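Local atomic coordinates of ribosomal RNA processing protein 6 (Trypanosoma brucei brucei, PDB entry 4NLB), a protein that probably degrades RNA from the 3' end as an exoribonuclease of the exosome, this chain being its catalytic core together with an HRDC domain. Residues Ser314-Ile319 with Ser344-Thr349; Val2-Leu7 with Ala309-Ser314; Arg296-Trp301 with Gln356-Ala361; Ser104-Thr109 with Leu158-Gly163. All coordinates share one frame; numbering follows the deposited sequence.

Overall arrangement
The centre of contact 4 lies about 7 Å from the centre of the chain, in the 3'-5' exonuclease domain. It joins strand 108-115 of the mixed sheet to helix 152-162. Contacts 1 and 3 belong to the helical HRDC domain, their centres about 14 Å apart. Contact 1 is nested inside the loop closed by contact 3, and the two touch. Contact 2 brings segment 2-7 to residues 309-314, which span the link from helix 289-309 to helix 313-316. Its loop encloses contact 4 and crosses that of contact 3. Its centre is about 12 Å from contact 1, with which it shares Ser314, and about 13 Å from contact 4. Contact 2 therefore sits where the exonuclease and HRDC parts meet.

Contact 1: residues Ser314-Ile319 with Ser344-Thr349; sequences SAVMHI and SVAVRT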
loop_
_atom_site.group_PDB
_atom_site.type_symbol
_atom_site.label_atom_id
_atom_site.label_comp_id
_atom_site.label_asym_id
_atom_site.label_seq_id
_atom_site.Cartn_x
_atom_site.Cartn_y
_atom_site.Cartn_z
ATOM N N SER A 314 -10.128 12.561 4.431
ATOM C CA SER A 314 -9.826 13.774 3.652
ATOM C C SER A 314 -10.772 13.986 2.466
ATOM O O SER A 314 -11.040 15.142 2.109
ATOM C CB SER A 314 -8.382 13.763 3.156
ATOM O OG SER A 314 -7.457 13.638 4.227
ATOM N N ALA A 315 -11.271 12.883 1.849
ATOM C CA ALA A 315 -12.213 12.976 0.733
ATOM C C ALA A 315 -13.618 13.348 1.261
ATOM O O ALA A 315 -14.436 13.920 0.534
ATOM C CB ALA A 315 -12.261 11.661 -0.038
ATOM N N VAL A 316 -13.895 12.985 2.512
ATOM C CA VAL A 316 -15.167 13.298 3.154
ATOM C C VAL A 316 -15.191 14.799 3.536
ATOM O O VAL A 316 -16.139 15.489 3.206
ATOM C CB VAL A 316 -15.436 12.339 4.351
ATOM C CG1 VAL A 316 -16.595 12.824 5.226
ATOM C CG2 VAL A 316 -15.712 10.937 3.833
ATOM N N MET A 317 -14.120 15.291 4.170
ATOM C CA MET A 317 -13.977 16.670 4.636
ATOM C C MET A 317 -12.487 16.977 4.925
ATOM O O MET A 317 -11.789 16.157 5.508
ATOM C CB MET A 317 -14.877 16.835 5.889
ATOM C CG MET A 317 -14.512 17.925 6.839
ATOM S SD MET A 317 -15.436 17.771 8.399
ATOM C CE MET A 317 -17.023 18.344 7.909
ATOM N N HIS A 318 -12.004 18.150 4.498
ATOM C CA HIS A 318 -10.637 18.601 4.768
ATOM C C HIS A 318 -10.522 18.828 6.287
ATOM O O HIS A 318 -11.495 19.211 6.933
ATOM C CB HIS A 318 -10.346 19.911 4.019
ATOM C CG HIS A 318 -8.898 20.310 4.005
ATOM N ND1 HIS A 318 -8.213 20.621 5.172
ATOM C CD2 HIS A 318 -8.063 20.489 2.953
ATOM C CE1 HIS A 318 -6.981 20.927 4.799
ATOM N NE2 HIS A 318 -6.846 20.873 3.474
ATOM N N ILE A 319 -9.341 18.574 6.847
ATOM C CA ILE A 319 -9.048 18.723 8.272
ATOM C C ILE A 319 -9.305 20.165 8.780
ATOM O O ILE A 319 -9.762 20.339 9.912
ATOM C CB ILE A 319 -7.611 18.202 8.574
ATOM C CG1 ILE A 319 -7.376 17.989 10.089
ATOM C CG2 ILE A 319 -6.520 19.072 7.933
ATOM C CD1 ILE A 319 -8.269 16.926 10.772
ATOM N N SER A 344 -18.241 19.406 0.132
ATOM C CA SER A 344 -18.190 18.042 -0.392
ATOM C C SER A 344 -19.593 17.427 -0.433
ATOM O O SER A 344 -20.526 17.984 0.151
ATOM C CB SER A 344 -17.252 17.185 0.450
ATOM O OG SER A 344 -17.560 17.314 1.825
ATOM N N VAL A 345 -19.741 16.277 -1.119
ATOM C CA VAL A 345 -21.020 15.571 -1.271
ATOM C C VAL A 345 -21.462 14.954 0.065
ATOM O O VAL A 345 -22.618 15.131 0.446
ATOM C CB VAL A 345 -21.021 14.559 -2.453
ATOM C CG1 VAL A 345 -22.379 13.875 -2.609
ATOM C CG2 VAL A 345 -20.621 15.242 -3.758
ATOM N N ALA A 346 -20.540 14.282 0.782
ATOM C CA ALA A 346 -20.779 13.644 2.086
ATOM C C ALA A 346 -21.248 14.639 3.168
ATOM O O ALA A 346 -22.138 14.315 3.960
ATOM C CB ALA A 346 -19.518 12.930 2.550
ATOM N N VAL A 347 -20.656 15.849 3.177
ATOM C CA VAL A 347 -20.977 16.917 4.114
ATOM C C VAL A 347 -22.360 17.516 3.814
ATOM O O VAL A 347 -23.193 17.603 4.723
ATOM C CB VAL A 347 -19.834 17.957 4.168
ATOM C CG1 VAL A 347 -20.261 19.256 4.855
ATOM C CG2 VAL A 347 -18.617 17.362 4.865
ATOM N N ARG A 348 -22.621 17.876 2.539
ATOM C CA ARG A 348 -23.907 18.435 2.100
ATOM C C ARG A 348 -25.110 17.502 2.354
ATOM O O ARG A 348 -26.206 18.013 2.601
ATOM C CB ARG A 348 -23.852 18.879 0.630
ATOM C CG ARG A 348 -24.725 20.095 0.351
ATOM C CD ARG A 348 -24.493 20.682 -1.027
ATOM N NE ARG A 348 -25.186 21.963 -1.169
ATOM C CZ ARG A 348 -24.649 23.147 -0.885
ATOM N NH1 ARG A 348 -23.397 23.231 -0.452
ATOM N NH2 ARG A 348 -25.362 24.256 -1.030
ATOM N N THR A 349 -24.909 16.161 2.327
ATOM C CA THR A 349 -26.003 15.202 2.557
ATOM C C THR A 349 -26.224 14.947 4.047
ATOM O O THR A 349 -27.370 14.710 4.437
ATOM C CB THR A 349 -25.873 13.877 1.723
ATOM O OG1 THR A 349 -26.977 13.016 2.016
ATOM C CG2 THR A 349 -24.583 13.109 1.978
#
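Val316 and Ala346 mark the closest approach of the two backbones, with CA atoms 5.7 Å apart. Val316 ends helix 313-316, and Met317 already leaves helical geometry. Across from them, Ser344 is the N-cap residue of helix 345-349. The end of one short helix thus lies beside the start of another. One polar bond joins them: Ser344 OG donates to Val316 O at 2.7 Å. The C=O...donor angle is 159°, and OG lies only 20° from the carbonyl plane. With chi1 at 50°, OG stands between the backbone N and the carbonyl carbon of Ser344 and is turned to that oxygen. The Val347 CG2 methyl packs beside the acceptor, 3.5 Å from Val316 O, and also meets Met317 CE at 3.6 Å. The Met317 and Val347 side chains cross at about a right angle. A separate apolar contact sets Val316 CG1 against Ala346 CB at 4.0 Å. Met317 also packs on Val322 and Ile325 of helix 319-328, and Val316 on Trp301 of helix 289-309. The contact joins the end of helix 313-316 to the start of helix 345-349 within the HRDC domain. At the C-terminal end of its helix, Val316 O takes a side-chain hydroxyl as donor.

Contact 2: residues Val2-Leu7 with Ala309-Ser314; sequences VLRPQL and ADDSPS
Gln6 approaches Asp310 along most of its side chain. Its CB lies 3.6 Å from Asp310 OD2, and CG comes to 3.3 Å from the same oxygen. CG also packs on the ring of Phe108. Beyond CG the chain bends at chi2 (99°), which brings the amide back to the Asp310 backbone. A weak bond from NE2 to Asp310 O is doubtful, because Gln6 NE2 also lies 2.9 Å from Arg4 NH2, another donor. The amide and the Asp310 carboxylate are turned 65° apart. Asp310 OD1 bonds instead to Asn15 and to the N of Tyr105. Arg4 makes the firmer bonds. Its NH1 bonds to Asp311 OD1 at 2.8 Å, near the guanidinium plane and on the syn side but somewhat out of the carboxylate plane. Its NH2 donates to Asp310 O at 2.7 Å from above the carbonyl plane, and adds a weak bond to Asp311 OD1. The guanidinium and carboxylate planes stand 71° apart. Asp310, with positive phi, is the first residue to leave helix 289-309, and its carbonyl lies in the link to helix 313-316. A salt bridge and a backbone acceptor thus bind the N-terminal segment to this link, and the Arg4 and Asp311 charges would probably offset each other.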
loop_
_atom_site.group_PDB
_atom_site.type_symbol
_atom_site.label_atom_id
_atom_site.label_comp_id
_atom_site.label_asym_id
_atom_site.label_seq_id
_atom_site.Cartn_x
_atom_site.Cartn_y
_atom_site.Cartn_z
ATOM N N VAL A 2 -14.769 10.443 -10.661
ATOM C CA VAL A 2 -15.445 9.779 -11.784
ATOM C C VAL A 2 -15.313 8.275 -11.544
ATOM O O VAL A 2 -16.311 7.561 -11.457
ATOM C CB VAL A 2 -14.802 10.203 -13.137
ATOM C CG1 VAL A 2 -15.485 9.523 -14.321
ATOM C CG2 VAL A 2 -14.817 11.720 -13.304
ATOM N N LEU A 3 -14.065 7.825 -11.385
ATOM C CA LEU A 3 -13.647 6.449 -11.114
ATOM C C LEU A 3 -13.981 6.097 -9.672
ATOM O O LEU A 3 -13.864 6.960 -8.796
ATOM C CB LEU A 3 -12.105 6.354 -11.269
ATOM C CG LEU A 3 -11.447 6.333 -12.654
ATOM C CD1 LEU A 3 -12.018 7.370 -13.594
ATOM C CD2 LEU A 3 -9.988 6.610 -12.529
ATOM N N ARG A 4 -14.391 4.832 -9.433
ATOM C CA ARG A 4 -14.650 4.199 -8.121
ATOM C C ARG A 4 -14.526 2.682 -8.316
ATOM O O ARG A 4 -15.547 1.987 -8.289
ATOM C CB ARG A 4 -16.013 4.556 -7.505
ATOM C CG ARG A 4 -16.066 5.922 -6.863
ATOM C CD ARG A 4 -17.178 6.030 -5.857
ATOM N NE ARG A 4 -16.862 5.370 -4.589
ATOM C CZ ARG A 4 -16.039 5.861 -3.666
ATOM N NH1 ARG A 4 -15.387 6.998 -3.882
ATOM N NH2 ARG A 4 -15.851 5.213 -2.527
ATOM N N PRO A 5 -13.283 2.154 -8.527
ATOM C CA PRO A 5 -13.127 0.712 -8.780
ATOM C C PRO A 5 -13.731 -0.217 -7.722
ATOM O O PRO A 5 -14.123 -1.319 -8.095
ATOM C CB PRO A 5 -11.608 0.534 -8.921
ATOM C CG PRO A 5 -11.106 1.862 -9.337
ATOM C CD PRO A 5 -11.982 2.847 -8.617
ATOM N N GLN A 6 -13.854 0.218 -6.441
ATOM C CA GLN A 6 -14.443 -0.583 -5.328
ATOM C C GLN A 6 -15.825 -1.165 -5.693
ATOM O O GLN A 6 -16.190 -2.251 -5.223
ATOM C CB GLN A 6 -14.634 0.257 -4.056
ATOM C CG GLN A 6 -13.439 1.057 -3.649
ATOM C CD GLN A 6 -13.567 2.469 -4.106
ATOM O OE1 GLN A 6 -13.497 2.761 -5.290
ATOM N NE2 GLN A 6 -13.687 3.372 -3.166
ATOM N N LEU A 7 -16.595 -0.411 -6.498
ATOM C CA LEU A 7 -17.919 -0.788 -6.985
ATOM C C LEU A 7 -17.861 -2.027 -7.889
ATOM O O LEU A 7 -18.855 -2.729 -8.004
ATOM C CB LEU A 7 -18.606 0.397 -7.712
ATOM C CG LEU A 7 -18.886 1.707 -6.914
ATOM C CD1 LEU A 7 -19.775 2.623 -7.698
ATOM C CD2 LEU A 7 -19.596 1.450 -5.601
ATOM N N ALA A 309 -18.895 5.476 3.427
ATOM C CA ALA A 309 -18.887 5.842 2.009
ATOM C C ALA A 309 -17.733 5.191 1.261
ATOM O O ALA A 309 -17.672 5.284 0.032
ATOM C CB ALA A 309 -18.816 7.360 1.871
ATOM N N ASP A 310 -16.824 4.527 2.002
ATOM C CA ASP A 310 -15.588 3.901 1.505
ATOM C C ASP A 310 -14.689 4.935 0.791
ATOM O O ASP A 310 -14.267 4.737 -0.351
ATOM C CB ASP A 310 -15.834 2.642 0.665
ATOM C CG ASP A 310 -14.582 1.818 0.447
ATOM O OD1 ASP A 310 -13.641 1.942 1.258
ATOM O OD2 ASP A 310 -14.555 1.023 -0.516
ATOM N N ASP A 311 -14.448 6.066 1.483
ATOM C CA ASP A 311 -13.591 7.161 1.047
ATOM C C ASP A 311 -12.611 7.418 2.174
ATOM O O ASP A 311 -12.866 6.991 3.302
ATOM C CB ASP A 311 -14.434 8.427 0.820
ATOM C CG ASP A 311 -14.781 8.731 -0.620
ATOM O OD1 ASP A 311 -14.311 8.001 -1.511
ATOM O OD2 ASP A 311 -15.535 9.694 -0.853
ATOM N N SER A 312 -11.508 8.129 1.907
ATOM C CA SER A 312 -10.588 8.468 2.979
ATOM C C SER A 312 -11.213 9.639 3.753
ATOM O O SER A 312 -12.017 10.394 3.171
ATOM C CB SER A 312 -9.222 8.858 2.427
ATOM O OG SER A 312 -9.208 10.160 1.865
ATOM N N PRO A 313 -10.886 9.820 5.052
ATOM C CA PRO A 313 -11.461 10.965 5.796
ATOM C C PRO A 313 -11.283 12.329 5.089
ATOM O O PRO A 313 -12.241 13.101 5.045
ATOM C CB PRO A 313 -10.776 10.878 7.167
ATOM C CG PRO A 313 -10.403 9.419 7.307
ATOM C CD PRO A 313 -9.991 9.013 5.912
ATOM N N SER A 314 -10.128 12.561 4.431
ATOM C CA SER A 314 -9.826 13.774 3.652
ATOM C C SER A 314 -10.772 13.986 2.466
ATOM O O SER A 314 -11.040 15.142 2.109
ATOM C CB SER A 314 -8.382 13.763 3.156
ATOM O OG SER A 314 -7.457 13.638 4.227
#

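Contact 3: residues Arg296-Trp301 with Gln356-Ala361; sequences REIFNW and QIVKDA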
loop_
_atom_site.group_PDB
_atom_site.type_symbol
_atom_site.label_atom_id
_atom_site.label_comp_id
_atom_site.label_asym_id
_atom_site.label_seq_id
_atom_site.Cartn_x
_atom_site.Cartn_y
_atom_site.Cartn_z
ATOM N N ARG A 296 -13.370 16.893 18.421
ATOM C CA ARG A 296 -13.314 15.438 18.594
ATOM C C ARG A 296 -14.498 14.763 17.919
ATOM O O ARG A 296 -14.300 13.835 17.156
ATOM C CB ARG A 296 -13.289 15.091 20.105
ATOM C CG ARG A 296 -13.392 13.599 20.427
ATOM C CD ARG A 296 -13.566 13.311 21.913
ATOM N NE ARG A 296 -14.929 13.580 22.380
ATOM C CZ ARG A 296 -15.247 14.453 23.336
ATOM N NH1 ARG A 296 -14.298 15.152 23.951
ATOM N NH2 ARG A 296 -16.513 14.621 23.694
ATOM N N GLU A 297 -15.723 15.217 18.228
ATOM C CA GLU A 297 -16.973 14.642 17.743
ATOM C C GLU A 297 -17.139 14.705 16.233
ATOM O O GLU A 297 -17.531 13.691 15.642
ATOM C CB GLU A 297 -18.172 15.264 18.461
ATOM C CG GLU A 297 -18.991 14.265 19.258
ATOM C CD GLU A 297 -18.325 13.773 20.523
ATOM O OE1 GLU A 297 -18.216 14.567 21.486
ATOM O OE2 GLU A 297 -17.904 12.595 20.548
ATOM N N ILE A 298 -16.822 15.856 15.603
ATOM C CA ILE A 298 -16.923 15.985 14.143
ATOM C C ILE A 298 -15.807 15.153 13.451
ATOM O O ILE A 298 -16.107 14.482 12.463
ATOM C CB ILE A 298 -17.057 17.455 13.632
ATOM C CG1 ILE A 298 -18.555 17.707 13.299
ATOM C CG2 ILE A 298 -16.218 17.728 12.365
ATOM C CD1 ILE A 298 -19.155 18.810 13.914
ATOM N N PHE A 299 -14.571 15.126 14.001
ATOM C CA PHE A 299 -13.488 14.314 13.441
ATOM C C PHE A 299 -13.893 12.822 13.457
ATOM O O PHE A 299 -13.615 12.098 12.492
ATOM C CB PHE A 299 -12.184 14.520 14.226
ATOM C CG PHE A 299 -10.996 13.766 13.665
ATOM C CD1 PHE A 299 -10.774 12.430 13.999
ATOM C CD2 PHE A 299 -10.086 14.396 12.825
ATOM C CE1 PHE A 299 -9.666 11.738 13.492
ATOM C CE2 PHE A 299 -8.987 13.697 12.312
ATOM C CZ PHE A 299 -8.777 12.376 12.654
ATOM N N ASN A 300 -14.549 12.380 14.551
ATOM C CA ASN A 300 -15.020 11.014 14.734
ATOM C C ASN A 300 -16.180 10.733 13.798
ATOM O O ASN A 300 -16.248 9.623 13.236
ATOM C CB ASN A 300 -15.362 10.730 16.187
ATOM C CG ASN A 300 -14.170 10.659 17.125
ATOM O OD1 ASN A 300 -12.999 10.703 16.725
ATOM N ND2 ASN A 300 -14.444 10.566 18.419
ATOM N N TRP A 301 -17.050 11.754 13.562
ATOM C CA TRP A 301 -18.145 11.632 12.584
ATOM C C TRP A 301 -17.530 11.403 11.189
ATOM O O TRP A 301 -17.959 10.503 10.467
ATOM C CB TRP A 301 -19.052 12.889 12.534
ATOM C CG TRP A 301 -20.048 12.799 11.404
ATOM C CD1 TRP A 301 -21.233 12.127 11.420
ATOM C CD2 TRP A 301 -19.839 13.213 10.040
ATOM N NE1 TRP A 301 -21.809 12.157 10.171
ATOM C CE2 TRP A 301 -20.964 12.798 9.301
ATOM C CE3 TRP A 301 -18.827 13.939 9.379
ATOM C CZ2 TRP A 301 -21.102 13.067 7.931
ATOM C CZ3 TRP A 301 -18.958 14.195 8.020
ATOM C CH2 TRP A 301 -20.086 13.764 7.311
ATOM N N GLN A 356 -26.395 18.653 14.277
ATOM C CA GLN A 356 -26.835 18.077 15.541
ATOM C C GLN A 356 -25.669 17.941 16.518
ATOM O O GLN A 356 -25.894 18.233 17.687
ATOM C CB GLN A 356 -27.629 16.774 15.358
ATOM C CG GLN A 356 -28.568 16.438 16.533
ATOM C CD GLN A 356 -29.627 17.488 16.882
ATOM O OE1 GLN A 356 -30.211 18.177 16.029
ATOM N NE2 GLN A 356 -29.923 17.599 18.164
ATOM N N ILE A 357 -24.409 17.639 16.035
ATOM C CA ILE A 357 -23.175 17.550 16.866
ATOM C C ILE A 357 -22.872 18.889 17.548
ATOM O O ILE A 357 -22.567 18.935 18.745
ATOM C CB ILE A 357 -21.926 17.037 16.067
ATOM C CG1 ILE A 357 -22.053 15.536 15.728
ATOM C CG2 ILE A 357 -20.612 17.318 16.851
ATOM C CD1 ILE A 357 -21.400 15.106 14.481
ATOM N N VAL A 358 -22.940 19.976 16.765
ATOM C CA VAL A 358 -22.717 21.335 17.246
ATOM C C VAL A 358 -23.806 21.709 18.257
ATOM O O VAL A 358 -23.471 22.080 19.382
ATOM C CB VAL A 358 -22.617 22.372 16.103
ATOM C CG1 VAL A 358 -22.345 23.760 16.674
ATOM C CG2 VAL A 358 -21.540 21.977 15.088
ATOM N N LYS A 359 -25.094 21.553 17.873
ATOM C CA LYS A 359 -26.238 21.853 18.726
ATOM C C LYS A 359 -26.183 21.064 20.023
ATOM O O LYS A 359 -26.521 21.608 21.074
ATOM C CB LYS A 359 -27.564 21.575 18.006
ATOM C CG LYS A 359 -27.933 22.587 16.939
ATOM C CD LYS A 359 -29.240 22.195 16.267
ATOM C CE LYS A 359 -29.707 23.234 15.281
ATOM N NZ LYS A 359 -31.111 22.993 14.865
ATOM N N ASP A 360 -25.735 19.801 19.969
ATOM C CA ASP A 360 -25.656 18.984 21.178
ATOM C C ASP A 360 -24.507 19.377 22.083
ATOM O O ASP A 360 -24.647 19.242 23.287
ATOM C CB ASP A 360 -25.632 17.485 20.853
ATOM C CG ASP A 360 -26.966 16.920 20.412
ATOM O OD1 ASP A 360 -27.891 17.719 20.133
ATOM O OD2 ASP A 360 -27.080 15.680 20.318
ATOM N N ALA A 361 -23.397 19.893 21.523
ATOM C CA ALA A 361 -22.237 20.310 22.311
ATOM C C ALA A 361 -22.453 21.642 22.985
ATOM O O ALA A 361 -22.011 21.797 24.121
ATOM C CB ALA A 361 -20.986 20.342 21.459
#
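Ile357 reaches across to three residues of the facing helix, and the packing is close around it. Its CG2 touches Glu297 CB at 3.6 Å and Ile298 CD1, also at 3.6 Å. Its other branch goes toward Trp301, where Ile357 CD1 meets Trp301 CB at 3.8 Å. With CG1 anti to the carbonyl carbon (chi1 -71°), the two branches of Ile357 divide between these neighbours. CD1 also lies 4.0 Å from Ile298 CG1, so both isoleucine branches take part against Ile298. The Trp301 and Ile357 side chains cross at about a right angle, and CD1 approaches the indole obliquely. Deeper in, Ile298 CD1 reaches Val358 CG2 at 4.1 Å. Helices 289-309 and 351-364 carry these residues. Segments 296-301 and 356-361 run nearly antiparallel, at 156° between their N-to-C directions, and the axes of these segments come within 10.2 Å. They lie near the two ends of the HRDC region, a helical bundle. On its inner side Ile298 packs on Val322 and Ile325 of helix 319-328, and Val358 meets Ile325 too. The outer side is looser and polar. Glu297 gives only its aliphatic base to Ile357. Its chain bends at chi2 and leads the carboxylate away from the partner helix, where OE1 forms a salt bridge with Arg296 NH2 at 2.8 Å on its own helix, though the hydrogen bond in it is weak. Gln356 and Asp360 are exposed on the other helix, and a weak bond runs from Gln356 NE2 to Asp360 OD1.

Contact 4: residues Ser104-Thr109 with Leu158-Gly163; sequences SYQGFT and LQKDFG
Asp161 OD2 is gripped by two donors of one residue. Thr109 N and Thr109 OG1 each bond to it at 2.7 Å. Both come from the same face of the carboxylate. The amide stands 61° out of its plane, and the hydroxyl lies on the anti side, 33° out. The site belongs to the exonuclease domain, which has the RNase H-like fold. Here the start of strand 108-115 meets the C-terminal end of helix 152-162, packed against the mixed sheet. The other carboxylate oxygen, OD1, lies 3.4 Å from Phe108 CB and forms a salt bridge with Arg129. Asp161 is buried, and its charge is probably balanced by that arginine. Lys160, the preceding residue, extends over the loop before the strand. Its chain bends at chi2 and chi3, and NZ makes weak bonds to Gln106 O and Gly107 O, each at 3.3 Å. The Gln106 side chain runs past Lys160 in the opposite direction, and its OE1 bonds to the Tyr265 hydroxyl. Gly107 has positive phi, which favours glycine at this turn. Phe162 closes the apolar side of the contact, crossing Thr109 at about a right angle. Asp161 CB lies over the centre of one face of its ring, and Thr109 CB approaches the ring obliquely, 3.7 Å from Phe162 CZ.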
loop_
_atom_site.group_PDB
_atom_site.type_symbol
_atom_site.label_atom_id
_atom_site.label_comp_id
_atom_site.label_asym_id
_atom_site.label_seq_id
_atom_site.Cartn_x
_atom_site.Cartn_y
_atom_site.Cartn_z
ATOM N N SER A 104 -10.866 5.996 -1.086
ATOM C CA SER A 104 -10.989 4.671 -0.455
ATOM C C SER A 104 -10.626 4.825 1.004
ATOM O O SER A 104 -9.691 5.567 1.315
ATOM C CB SER A 104 -10.045 3.660 -1.112
ATOM O OG SER A 104 -10.186 2.369 -0.545
ATOM N N TYR A 105 -11.337 4.118 1.899
ATOM C CA TYR A 105 -11.009 4.207 3.320
ATOM C C TYR A 105 -9.665 3.532 3.658
ATOM O O TYR A 105 -8.751 4.184 4.169
ATOM C CB TYR A 105 -12.147 3.686 4.211
ATOM C CG TYR A 105 -11.849 3.955 5.660
ATOM C CD1 TYR A 105 -11.958 5.241 6.185
ATOM C CD2 TYR A 105 -11.338 2.956 6.482
ATOM C CE1 TYR A 105 -11.608 5.517 7.506
ATOM C CE2 TYR A 105 -10.981 3.219 7.806
ATOM C CZ TYR A 105 -11.110 4.506 8.310
ATOM O OH TYR A 105 -10.765 4.779 9.612
ATOM N N GLN A 106 -9.557 2.241 3.371
ATOM C CA GLN A 106 -8.364 1.447 3.639
ATOM C C GLN A 106 -7.335 1.597 2.542
ATOM O O GLN A 106 -6.155 1.331 2.776
ATOM C CB GLN A 106 -8.736 -0.040 3.771
ATOM C CG GLN A 106 -9.391 -0.387 5.083
ATOM C CD GLN A 106 -9.773 -1.826 5.153
ATOM O OE1 GLN A 106 -8.929 -2.727 5.255
ATOM N NE2 GLN A 106 -11.071 -2.054 5.172
ATOM N N GLY A 107 -7.799 1.965 1.347
ATOM C CA GLY A 107 -6.973 2.058 0.151
ATOM C C GLY A 107 -6.894 0.703 -0.521
ATOM O O GLY A 107 -7.204 -0.313 0.102
ATOM N N PHE A 108 -6.515 0.664 -1.793
ATOM C CA PHE A 108 -6.405 -0.611 -2.510
ATOM C C PHE A 108 -5.254 -0.607 -3.514
ATOM O O PHE A 108 -4.946 0.448 -4.087
ATOM C CB PHE A 108 -7.732 -0.988 -3.202
ATOM C CG PHE A 108 -8.315 0.102 -4.069
ATOM C CD1 PHE A 108 -7.888 0.275 -5.381
ATOM C CD2 PHE A 108 -9.328 0.927 -3.589
ATOM C CE1 PHE A 108 -8.441 1.274 -6.182
ATOM C CE2 PHE A 108 -9.886 1.915 -4.392
ATOM C CZ PHE A 108 -9.436 2.090 -5.677
ATOM N N THR A 109 -4.639 -1.789 -3.743
ATOM C CA THR A 109 -3.549 -1.931 -4.717
ATOM C C THR A 109 -4.143 -1.735 -6.132
ATOM O O THR A 109 -5.203 -2.287 -6.461
ATOM C CB THR A 109 -2.802 -3.263 -4.544
ATOM O OG1 THR A 109 -2.388 -3.401 -3.189
ATOM C CG2 THR A 109 -1.598 -3.368 -5.417
ATOM N N LEU A 158 -0.391 -6.392 -0.041
ATOM C CA LEU A 158 -0.554 -7.735 -0.605
ATOM C C LEU A 158 -1.563 -8.567 0.201
ATOM O O LEU A 158 -2.387 -9.272 -0.381
ATOM C CB LEU A 158 0.800 -8.450 -0.692
ATOM C CG LEU A 158 1.783 -7.969 -1.784
ATOM C CD1 LEU A 158 3.114 -8.737 -1.700
ATOM C CD2 LEU A 158 1.151 -8.056 -3.172
ATOM N N GLN A 159 -1.524 -8.425 1.536
ATOM C CA GLN A 159 -2.405 -9.094 2.482
ATOM C C GLN A 159 -3.803 -8.491 2.435
ATOM O O GLN A 159 -4.758 -9.230 2.259
ATOM C CB GLN A 159 -1.858 -8.991 3.905
ATOM C CG GLN A 159 -0.505 -9.624 4.084
ATOM C CD GLN A 159 0.048 -9.376 5.466
ATOM O OE1 GLN A 159 -0.688 -9.186 6.450
ATOM N NE2 GLN A 159 1.357 -9.411 5.574
ATOM N N LYS A 160 -3.925 -7.164 2.601
ATOM C CA LYS A 160 -5.213 -6.456 2.568
ATOM C C LYS A 160 -6.011 -6.773 1.295
ATOM O O LYS A 160 -7.144 -7.246 1.369
ATOM C CB LYS A 160 -4.966 -4.944 2.695
ATOM C CG LYS A 160 -6.171 -4.055 2.447
ATOM C CD LYS A 160 -5.789 -2.890 1.569
ATOM C CE LYS A 160 -5.110 -1.782 2.304
ATOM N NZ LYS A 160 -4.244 -0.969 1.417
ATOM N N ASP A 161 -5.390 -6.597 0.137
ATOM C CA ASP A 161 -6.057 -6.766 -1.154
ATOM C C ASP A 161 -6.129 -8.168 -1.709
ATOM O O ASP A 161 -7.069 -8.464 -2.440
ATOM C CB ASP A 161 -5.391 -5.849 -2.192
ATOM C CG ASP A 161 -5.608 -4.371 -1.898
ATOM O OD1 ASP A 161 -6.783 -3.951 -1.781
ATOM O OD2 ASP A 161 -4.613 -3.650 -1.731
ATOM N N PHE A 162 -5.143 -9.022 -1.439
ATOM C CA PHE A 162 -5.116 -10.301 -2.140
ATOM C C PHE A 162 -4.947 -11.549 -1.311
ATOM O O PHE A 162 -5.077 -12.639 -1.856
ATOM C CB PHE A 162 -3.973 -10.257 -3.188
ATOM C CG PHE A 162 -3.894 -9.011 -4.039
ATOM C CD1 PHE A 162 -5.004 -8.567 -4.766
ATOM C CD2 PHE A 162 -2.702 -8.314 -4.165
ATOM C CE1 PHE A 162 -4.930 -7.408 -5.558
ATOM C CE2 PHE A 162 -2.628 -7.152 -4.954
ATOM C CZ PHE A 162 -3.743 -6.715 -5.650
ATOM N N GLY A 163 -4.582 -11.395 -0.044
ATOM C CA GLY A 163 -4.251 -12.528 0.802
ATOM C C GLY A 163 -2.934 -13.146 0.361
ATOM O O GLY A 163 -2.746 -14.366 0.464
#